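PDB 3ING: homoserine dehydrogenase from Thermoplasma acidophilum, which probably catalyses the NADPH-dependent reduction of aspartate semialdehyde to homoserine, on the route from aspartate to threonine and methionine. Local coordinates for residues 172-177 with 198-203; 178-183 with 280-285; 210-215 with 235-240. All coordinates share one frame; numbering follows the deposited sequence. Where two conformers were deposited one is given.

Interaction 1 (172-177 with 198-203); sequences SSTINY and KGIAES. With NDP (NADPH dihydro-nicotinamide-adenine-dinucleotide phosphate), chain C.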
loop_
_atom_site.group_PDB
_atom_site.type_symbol
_atom_site.label_atom_id
_atom_site.label_comp_id
_atom_site.label_asym_id
_atom_site.label_seq_id
_atom_site.Cartn_x
_atom_site.Cartn_y
_atom_site.Cartn_z
ATOM N N SER A 172 10.107 11.116 10.226
ATOM C CA SER A 172 10.931 12.333 10.034
ATOM C C SER A 172 12.369 11.804 10.034
ATOM O O SER A 172 12.861 11.340 11.046
ATOM C CB SER A 172 10.674 13.368 11.152
ATOM O OG SER A 172 11.388 14.604 10.980
ATOM N N SER A 173 13.011 11.876 8.875
ATOM C CA SER A 173 14.325 11.274 8.665
ATOM C C SER A 173 15.443 11.896 9.477
ATOM O O SER A 173 15.980 11.264 10.419
ATOM C CB SER A 173 14.705 11.351 7.196
ATOM O OG SER A 173 13.868 10.555 6.398
ATOM N N THR A 174 15.777 13.142 9.134
ATOM C CA THR A 174 16.989 13.787 9.679
ATOM C C THR A 174 17.092 13.732 11.211
ATOM O O THR A 174 18.149 13.366 11.751
ATOM C CB THR A 174 17.174 15.215 9.121
ATOM O OG1 THR A 174 17.342 15.126 7.720
ATOM C CG2 THR A 174 18.434 15.933 9.751
ATOM N N ILE A 175 16.003 14.029 11.918
ATOM C CA ILE A 175 16.051 13.986 13.401
ATOM C C ILE A 175 16.373 12.577 13.871
ATOM O O ILE A 175 17.135 12.377 14.804
ATOM C CB ILE A 175 14.745 14.550 14.052
ATOM C CG1 ILE A 175 14.922 14.733 15.572
ATOM C CG2 ILE A 175 13.517 13.712 13.666
ATOM C CD1 ILE A 175 13.931 15.705 16.237
ATOM N N ASN A 176 15.843 11.575 13.187
ATOM C CA ASN A 176 16.088 10.211 13.592
ATOM C C ASN A 176 17.523 9.754 13.289
ATOM O O ASN A 176 18.174 9.092 14.086
ATOM C CB ASN A 176 15.030 9.291 12.985
ATOM C CG ASN A 176 13.855 9.112 13.904
ATOM O OD1 ASN A 176 13.980 8.454 14.948
ATOM N ND2 ASN A 176 12.706 9.732 13.559
ATOM N N TYR A 177 18.012 10.164 12.129
ATOM C CA TYR A 177 19.361 9.882 11.686
ATOM C C TYR A 177 20.315 10.514 12.662
ATOM O O TYR A 177 21.338 9.903 13.082
ATOM C CB TYR A 177 19.521 10.488 10.286
ATOM C CG TYR A 177 20.761 10.124 9.522
ATOM C CD1 TYR A 177 20.938 8.847 9.038
ATOM C CD2 TYR A 177 21.729 11.077 9.222
ATOM C CE1 TYR A 177 22.068 8.501 8.307
ATOM C CE2 TYR A 177 22.854 10.742 8.497
ATOM C CZ TYR A 177 23.011 9.447 8.035
ATOM O OH TYR A 177 24.085 9.063 7.268
ATOM N N LYS A 198 23.070 12.897 1.733
ATOM C CA LYS A 198 21.972 12.040 1.340
ATOM C C LYS A 198 20.813 12.796 0.690
ATOM O O LYS A 198 20.063 12.236 -0.122
ATOM C CB LYS A 198 21.414 11.287 2.556
ATOM C CG LYS A 198 22.322 10.244 3.149
ATOM C CD LYS A 198 21.531 9.077 3.831
ATOM C CE LYS A 198 20.453 9.535 4.818
ATOM N NZ LYS A 198 19.891 8.381 5.672
ATOM N N GLY A 199 20.659 14.061 1.051
ATOM C CA GLY A 199 19.615 14.896 0.483
ATOM C C GLY A 199 18.340 14.919 1.285
ATOM O O GLY A 199 17.334 15.401 0.770
ATOM N N ILE A 200 18.391 14.463 2.542
ATOM C CA ILE A 200 17.207 14.336 3.387
ATOM C C ILE A 200 16.972 15.534 4.330
ATOM O O ILE A 200 15.911 15.636 4.881
ATOM C CB ILE A 200 17.215 13.034 4.278
ATOM C CG1 ILE A 200 18.393 13.029 5.248
ATOM C CG2 ILE A 200 17.165 11.722 3.383
ATOM C CD1 ILE A 200 18.392 11.908 6.390
ATOM N N ALA A 201 17.945 16.401 4.540
ATOM C CA ALA A 201 17.789 17.527 5.470
ATOM C C ALA A 201 16.874 18.571 4.860
ATOM O O ALA A 201 16.903 18.788 3.648
ATOM C CB ALA A 201 19.135 18.152 5.755
ATOM N N GLU A 202 16.091 19.243 5.701
ATOM C CA GLU A 202 15.234 20.316 5.277
ATOM C C GLU A 202 16.064 21.501 4.847
ATOM O O GLU A 202 17.179 21.700 5.337
ATOM C CB GLU A 202 14.341 20.737 6.439
ATOM C CG GLU A 202 13.225 19.756 6.716
ATOM C CD GLU A 202 12.113 19.908 5.724
ATOM O OE1 GLU A 202 11.238 20.788 5.928
ATOM O OE2 GLU A 202 12.128 19.150 4.727
ATOM N N SER A 203 15.492 22.303 3.946
ATOM C CA SER A 203 16.088 23.526 3.451
ATOM C C SER A 203 16.464 24.441 4.618
ATOM O O SER A 203 17.410 25.248 4.515
ATOM C CB SER A 203 15.117 24.224 2.482
ATOM O OG SER A 203 14.803 23.353 1.407
HETATM P PA NDP C . 15.549 22.061 -1.907
HETATM O O1A NDP C . 16.628 21.154 -2.341
HETATM O O2A NDP C . 15.948 23.206 -1.054
HETATM O O5B NDP C . 14.783 22.671 -3.185
HETATM C C5B NDP C . 13.776 23.661 -3.138
HETATM C C4B NDP C . 13.468 24.165 -4.540
HETATM O O4B NDP C . 12.542 25.221 -4.515
HETATM C C3B NDP C . 14.704 24.775 -5.216
HETATM O O3B NDP C . 14.599 24.697 -6.629
HETATM C C2B NDP C . 14.649 26.199 -4.780
HETATM O O2B NDP C . 15.333 27.088 -5.618
HETATM C C1B NDP C . 13.168 26.438 -4.915
HETATM N N9A NDP C . 12.639 27.525 -4.101
HETATM C C8A NDP C . 13.034 28.010 -2.885
HETATM N N7A NDP C . 12.155 28.999 -2.527
HETATM C C5A NDP C . 11.237 29.120 -3.497
HETATM C C6A NDP C . 10.166 29.983 -3.610
HETATM N N6A NDP C . 9.723 30.650 -2.547
HETATM N N1A NDP C . 9.416 29.841 -4.722
HETATM C C2A NDP C . 9.705 28.944 -5.731
HETATM N N3A NDP C . 10.770 28.068 -5.633
HETATM C C4A NDP C . 11.509 28.195 -4.492
HETATM O O3 NDP C . 14.402 21.222 -1.158
HETATM P PN NDP C . 14.095 19.653 -1.336
HETATM O O1N NDP C . 15.069 18.869 -0.518
HETATM O O2N NDP C . 13.972 19.398 -2.805
HETATM O O5D NDP C . 12.646 19.487 -0.625
HETATM C C5D NDP C . 11.556 20.085 -1.329
HETATM C C4D NDP C . 10.274 19.871 -0.531
HETATM O O4D NDP C . 10.073 18.481 -0.408
HETATM C C3D NDP C . 10.330 20.402 0.877
HETATM O O3D NDP C . 9.142 21.104 1.260
HETATM C C2D NDP C . 10.569 19.171 1.730
HETATM O O2D NDP C . 10.075 19.304 3.035
HETATM C C1D NDP C . 9.828 18.117 0.941
HETATM N N1N NDP C . 10.260 16.760 1.224
HETATM C C2N NDP C . 11.578 16.423 1.051
HETATM C C3N NDP C . 12.090 15.204 1.472
HETATM C C7N NDP C . 13.485 14.854 1.121
HETATM O O7N NDP C . 13.725 13.525 0.849
HETATM N N7N NDP C . 14.428 15.771 0.949
HETATM C C4N NDP C . 11.160 14.048 1.826
HETATM C C5N NDP C . 9.737 14.517 1.948
HETATM C C6N NDP C . 9.350 15.817 1.631
HETATM P P2B NDP C . 16.873 26.911 -6.026
HETATM O O1X NDP C . 17.115 28.229 -6.708
HETATM O O2X NDP C . 17.132 25.606 -6.836
HETATM O O3X NDP C . 17.584 26.819 -4.713
HETATM O O HOH W 1 14.421 15.522 7.378
#
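The end of helix 188-198 and the NADPH-binding loop that follows it meet the first turn of helix 173-183, K198 and I200 reaching across to Y177, S173 and T174. The K198 chain, bent at chi3 (-50°), lays CE over one face of the Y177 ring, 4.2 Å from the ring centroid. NZ carries on toward CE1 and CD1, giving an off-centre cation-pi contact in which NZ is 4.0 Å from the Y177 centroid. The charge itself is paired with D283, so the ring lies beside a salt bridge. I200 puts CD1 against S173 CB at 3.8 Å, while its CG1 packs against T174 OG1. T174 OG1 also comes within 3.3 Å of A201 CA. One water bridges the two backbones, accepting from T174 N and donating to I200 O at 2.9 Å.

A Schellman motif ends helix 188-198 just before this loop: G199 is its C-prime residue, at a positive phi of 93° where a CB would jam against the preceding carbonyl. The turn hands G199 O to the carboxamide of the cofactor, whose N7N donates to it at 2.9 Å; N14 gives the same oxygen a second donor. Further along, E202 OE2 accepts from ribose O2D of NADPH at 2.7 Å, and D208 holds the backbone N of E202. E202 is also predicted to bind homoserine. S203 OG donates to pyrophosphate oxygen O2A at 2.7 Å.

Interaction 2 (178-183 with 280-285); sequences VIRNMA and IGMDGL. With EDO (1,2-ethanediol), chain F.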
loop_
_atom_site.group_PDB
_atom_site.type_symbol
_atom_site.label_atom_id
_atom_site.label_comp_id
_atom_site.label_asym_id
_atom_site.label_seq_id
_atom_site.Cartn_x
_atom_site.Cartn_y
_atom_site.Cartn_z
ATOM N N VAL A 178 20.001 11.752 13.049
ATOM C CA VAL A 178 20.851 12.495 14.021
ATOM C C VAL A 178 20.905 11.790 15.356
ATOM O O VAL A 178 21.961 11.554 15.892
ATOM C CB VAL A 178 20.365 13.957 14.236
ATOM C CG1 VAL A 178 20.939 14.549 15.510
ATOM C CG2 VAL A 178 20.733 14.824 13.007
ATOM N N ILE A 179 19.754 11.460 15.912
ATOM C CA ILE A 179 19.688 10.755 17.202
ATOM C C ILE A 179 20.454 9.435 17.130
ATOM O O ILE A 179 21.273 9.129 17.983
ATOM C CB ILE A 179 18.185 10.499 17.585
ATOM C CG1 ILE A 179 17.492 11.816 17.958
ATOM C CG2 ILE A 179 18.057 9.513 18.731
ATOM C CD1 ILE A 179 15.973 11.683 18.092
ATOM N N ARG A 180 20.205 8.647 16.088
ATOM C CA ARG A 180 20.871 7.336 15.996
ATOM C C ARG A 180 22.393 7.426 15.863
ATOM O O ARG A 180 23.137 6.631 16.450
ATOM C CB ARG A 180 20.276 6.537 14.851
ATOM C CG ARG A 180 18.828 6.191 15.123
ATOM C CD ARG A 180 18.224 5.376 14.024
ATOM N NE ARG A 180 18.832 4.058 13.924
ATOM C CZ ARG A 180 18.376 3.066 13.162
ATOM N NH1 ARG A 180 17.296 3.214 12.425
ATOM N NH2 ARG A 180 19.003 1.912 13.166
ATOM N N ASN A 181 22.846 8.376 15.063
ATOM C CA ASN A 181 24.250 8.564 14.833
ATOM C C ASN A 181 24.943 9.211 16.029
ATOM O O ASN A 181 26.073 8.886 16.349
ATOM C CB ASN A 181 24.462 9.369 13.553
ATOM C CG ASN A 181 24.369 8.512 12.335
ATOM O OD1 ASN A 181 25.366 7.943 11.918
ATOM N ND2 ASN A 181 23.157 8.302 11.829
HETATM N N MSE A 182 24.293 10.170 16.662
HETATM C CA MSE A 182 24.860 10.726 17.880
HETATM C C MSE A 182 24.922 9.666 19.002
HETATM O O MSE A 182 25.840 9.696 19.836
HETATM C CB MSE A 182 24.097 11.983 18.300
HETATM C CG MSE A 182 24.422 13.128 17.333
HETATM SE SE MSE A 182 23.863 14.808 18.004
HETATM C CE MSE A 182 25.196 14.967 19.295
ATOM N N ALA A 183 23.971 8.727 19.023
ATOM C CA ALA A 183 24.036 7.628 19.987
ATOM C C ALA A 183 25.339 6.856 19.754
ATOM O O ALA A 183 25.897 6.349 20.695
ATOM C CB ALA A 183 22.821 6.692 19.886
ATOM N N ILE A 280 13.396 -0.991 11.239
ATOM C CA ILE A 280 13.716 0.017 10.243
ATOM C C ILE A 280 15.188 0.398 10.295
ATOM O O ILE A 280 15.725 0.805 11.341
ATOM C CB ILE A 280 12.815 1.235 10.384
ATOM C CG1 ILE A 280 11.345 0.814 10.269
ATOM C CG2 ILE A 280 13.169 2.317 9.321
ATOM C CD1 ILE A 280 10.368 1.942 10.754
ATOM N N GLY A 281 15.829 0.290 9.142
ATOM C CA GLY A 281 17.264 0.516 9.023
ATOM C C GLY A 281 17.619 1.984 9.104
ATOM O O GLY A 281 16.760 2.874 9.026
HETATM N N MSE A 282 18.915 2.222 9.265
HETATM C CA MSE A 282 19.479 3.572 9.437
HETATM C C MSE A 282 19.018 4.551 8.394
HETATM O O MSE A 282 18.839 5.716 8.700
HETATM C CB MSE A 282 21.014 3.493 9.362
HETATM C CG MSE A 282 21.724 4.840 9.487
HETATM SE SE MSE A 282 21.402 5.623 11.257
HETATM C CE MSE A 282 22.707 4.548 12.310
ATOM N N ASP A 283 18.878 4.096 7.151
ATOM C CA ASP A 283 18.502 5.000 6.046
ATOM C C ASP A 283 17.035 4.941 5.655
ATOM O O ASP A 283 16.619 5.574 4.668
ATOM C CB ASP A 283 19.325 4.677 4.806
ATOM C CG ASP A 283 20.786 4.938 4.997
ATOM O OD1 ASP A 283 21.114 6.011 5.524
ATOM O OD2 ASP A 283 21.585 4.040 4.667
ATOM N N GLY A 284 16.233 4.235 6.437
ATOM C CA GLY A 284 14.846 4.045 6.064
ATOM C C GLY A 284 13.863 4.735 6.976
ATOM O O GLY A 284 14.247 5.290 8.014
ATOM N N LEU A 285 12.589 4.649 6.592
ATOM C CA LEU A 285 11.455 5.137 7.385
ATOM C C LEU A 285 10.370 4.064 7.385
ATOM O O LEU A 285 10.435 3.093 6.617
ATOM C CB LEU A 285 10.915 6.438 6.791
ATOM C CG LEU A 285 11.846 7.664 6.735
ATOM C CD1 LEU A 285 11.142 8.888 6.033
ATOM C CD2 LEU A 285 12.220 8.032 8.107
HETATM C C1 EDO F . 15.728 6.264 10.869
HETATM O O1 EDO F . 16.164 4.917 10.632
HETATM C C2 EDO F . 16.753 7.285 10.369
HETATM O O2 EDO F . 16.419 7.710 9.038
HETATM O O HOH W 2 18.555 -0.803 12.144
#
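R180 reaches past the selenomethionine M282, the two side chains sliding by each other in opposite directions, with R180 CB 3.9 Å from M282 SE. At its far end the guanidinium has M282 CA over one face, 3.6 Å above the plane and offset toward the rim. NH1 donates to I280 O at 3.1 Å with an N-H...O angle of 156°, approaching from 32° outside the carbonyl plane. A water in the guanidinium plane accepts from NH2 at 2.9 Å and turns back weakly to I280 O. An ethanediol, probably from the crystallisation liquor, takes a weak bond from NH1. An alanine in place of R180 would probably leave I280 O without its guanidinium donor and open a gap beside the backbone of M282.

The M282 chain bends at chi2 (64°), which places its SE 3.3 Å from N181 ND2. That amide nitrogen has its polar partner in Y177 O one turn earlier, while N181 OD1 accepts from R186. The loop holds its own shape through a type I turn, G284 N bonding to G281 O at 3.0 Å. Helix 173-183 thus lies with R180 and N181 against the turn leading into strand 286-291, while on other sides V178 packs on helix 188-198 and I179 on strand 249-258.

Interaction 3 (210-215 with 235-240); sequences NGLDAA and VEYSGV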
loop_
_atom_site.group_PDB
_atom_site.type_symbol
_atom_site.label_atom_id
_atom_site.label_comp_id
_atom_site.label_asym_id
_atom_site.label_seq_id
_atom_site.Cartn_x
_atom_site.Cartn_y
_atom_site.Cartn_z
ATOM N N ASN A 210 14.596 20.773 15.609
ATOM C CA ASN A 210 13.677 21.135 16.691
ATOM C C ASN A 210 12.402 20.302 16.658
ATOM O O ASN A 210 11.544 20.455 17.507
ATOM C CB ASN A 210 13.441 22.625 16.766
ATOM C CG ASN A 210 12.826 23.170 15.547
ATOM O OD1 ASN A 210 12.184 22.441 14.797
ATOM N ND2 ASN A 210 13.040 24.475 15.304
ATOM N N GLY A 211 12.331 19.344 15.726
ATOM C CA GLY A 211 11.182 18.433 15.659
ATOM C C GLY A 211 9.971 18.998 14.916
ATOM O O GLY A 211 8.911 18.360 14.848
ATOM N N LEU A 212 10.134 20.167 14.313
ATOM C CA LEU A 212 9.060 20.814 13.552
ATOM C C LEU A 212 8.678 20.027 12.304
ATOM O O LEU A 212 7.514 19.957 11.957
ATOM C CB LEU A 212 9.468 22.232 13.164
ATOM C CG LEU A 212 8.400 23.167 12.590
ATOM C CD1 LEU A 212 7.160 23.211 13.476
ATOM C CD2 LEU A 212 8.998 24.619 12.439
ATOM N N ASP A 213 9.644 19.421 11.632
ATOM C CA ASP A 213 9.327 18.560 10.475
ATOM C C ASP A 213 8.390 17.454 10.933
ATOM O O ASP A 213 7.371 17.194 10.311
ATOM C CB ASP A 213 10.599 17.979 9.862
ATOM C CG ASP A 213 10.325 17.014 8.696
ATOM O OD1 ASP A 213 9.886 17.467 7.629
ATOM O OD2 ASP A 213 10.579 15.796 8.835
ATOM N N ALA A 214 8.728 16.777 12.021
ATOM C CA ALA A 214 7.838 15.729 12.530
ATOM C C ALA A 214 6.454 16.283 12.895
ATOM O O ALA A 214 5.419 15.632 12.673
ATOM C CB ALA A 214 8.475 15.041 13.749
ATOM N N ALA A 215 6.439 17.470 13.497
ATOM C CA ALA A 215 5.195 18.083 13.926
ATOM C C ALA A 215 4.281 18.321 12.746
ATOM O O ALA A 215 3.111 18.035 12.847
ATOM C CB ALA A 215 5.421 19.377 14.695
ATOM N N VAL A 235 -0.720 20.084 18.255
ATOM C CA VAL A 235 0.040 18.846 18.338
ATOM C C VAL A 235 1.197 19.045 19.284
ATOM O O VAL A 235 1.566 20.167 19.555
ATOM C CB VAL A 235 0.533 18.401 16.967
ATOM C CG1 VAL A 235 -0.637 18.397 15.948
ATOM C CG2 VAL A 235 1.683 19.291 16.468
ATOM N N GLU A 236 1.750 17.948 19.807
ATOM C CA GLU A 236 2.894 17.997 20.744
ATOM C C GLU A 236 4.127 17.450 20.006
ATOM O O GLU A 236 4.019 16.472 19.226
ATOM C CB GLU A 236 2.597 17.167 21.989
ATOM N N TYR A 237 5.268 18.105 20.192
ATOM C CA TYR A 237 6.492 17.651 19.563
ATOM C C TYR A 237 7.727 18.037 20.355
ATOM O O TYR A 237 7.677 18.930 21.177
ATOM C CB TYR A 237 6.570 18.193 18.138
ATOM C CG TYR A 237 6.743 19.681 17.972
ATOM C CD1 TYR A 237 5.649 20.543 18.018
ATOM C CD2 TYR A 237 7.981 20.214 17.650
ATOM C CE1 TYR A 237 5.823 21.907 17.829
ATOM C CE2 TYR A 237 8.153 21.557 17.430
ATOM C CZ TYR A 237 7.072 22.400 17.516
ATOM O OH TYR A 237 7.245 23.747 17.293
ATOM N N SER A 238 8.829 17.345 20.086
ATOM C CA SER A 238 10.086 17.577 20.766
ATOM C C SER A 238 11.218 17.540 19.739
ATOM O O SER A 238 11.116 16.850 18.733
ATOM C CB SER A 238 10.387 16.466 21.797
ATOM O OG SER A 238 9.259 16.035 22.533
ATOM N N GLY A 239 12.323 18.196 20.058
ATOM C CA GLY A 239 13.472 18.232 19.158
ATOM C C GLY A 239 14.584 17.462 19.812
ATOM O O GLY A 239 14.374 16.769 20.790
ATOM N N VAL A 240 15.783 17.595 19.269
ATOM C CA VAL A 240 16.958 16.969 19.845
ATOM C C VAL A 240 17.420 17.847 21.009
ATOM O O VAL A 240 17.231 19.046 20.979
ATOM C CB VAL A 240 18.063 16.844 18.783
ATOM C CG1 VAL A 240 17.564 16.017 17.587
ATOM C CG2 VAL A 240 18.440 18.199 18.277
HETATM O O HOH W 3 8.983 16.260 16.842
#
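The chain around N210 and G211 runs close against the extended residues 237-239, N210 and G239 bringing their CA atoms to 3.8 Å, and on both sides the fit calls for glycine. A CB on G211 would run into S238 O, and one on G239 into N210 CA. G211 CA instead makes a CA-H...O contact with S238 O at 3.5 Å, and a water donates to both G211 O and S238 O.

Y237 carries most of the side-chain contact. Its chi1 of 68° sets CG between the backbone N and the carbonyl carbon, and A215 CB sits over one face of the ring, 3.8 Å from its centroid. N210 O meets the ring edge in plane, 3.6 Å from CE2. L212 lies alongside, pointing the same way, with CD1 4.1 Å from Y237 CZ. V235 CG2 extends the apolar surface to A215 CB, also at 4.1 Å.

N210 OD1 accepts from L212 N at 3.1 Å, closing an Asx turn just ahead of helix 212-226, with G211 in the N-cap position. In this homoserine dehydrogenase domain, the helix packs A214 on strands 249-258 and 261-270 of the antiparallel sheet and carries K217, the predicted proton donor.

Following the chain from the N terminus, the first segment involved lies on helix 173-183, which serves interaction 1 and interaction 2. Interaction 1 closes a short, mostly helical loop when the chain returns at 198-203. Interaction 3 then follows in series, joining the start of helix 212-226 to 235-240 about twenty residues on. Interaction 2 closes last, at 280-285: its long loop encloses interaction 3 and crosses that of interaction 1. Y177 packing on M282 joins interactions 1 and 2, S172 OG and D213 OD2 probably bond between 1 and 3, and V240 packs on I175, V178 and I179. Together they tie the cofactor loop to helices 173-183 and 212-226 and to the approach to strand 286-291.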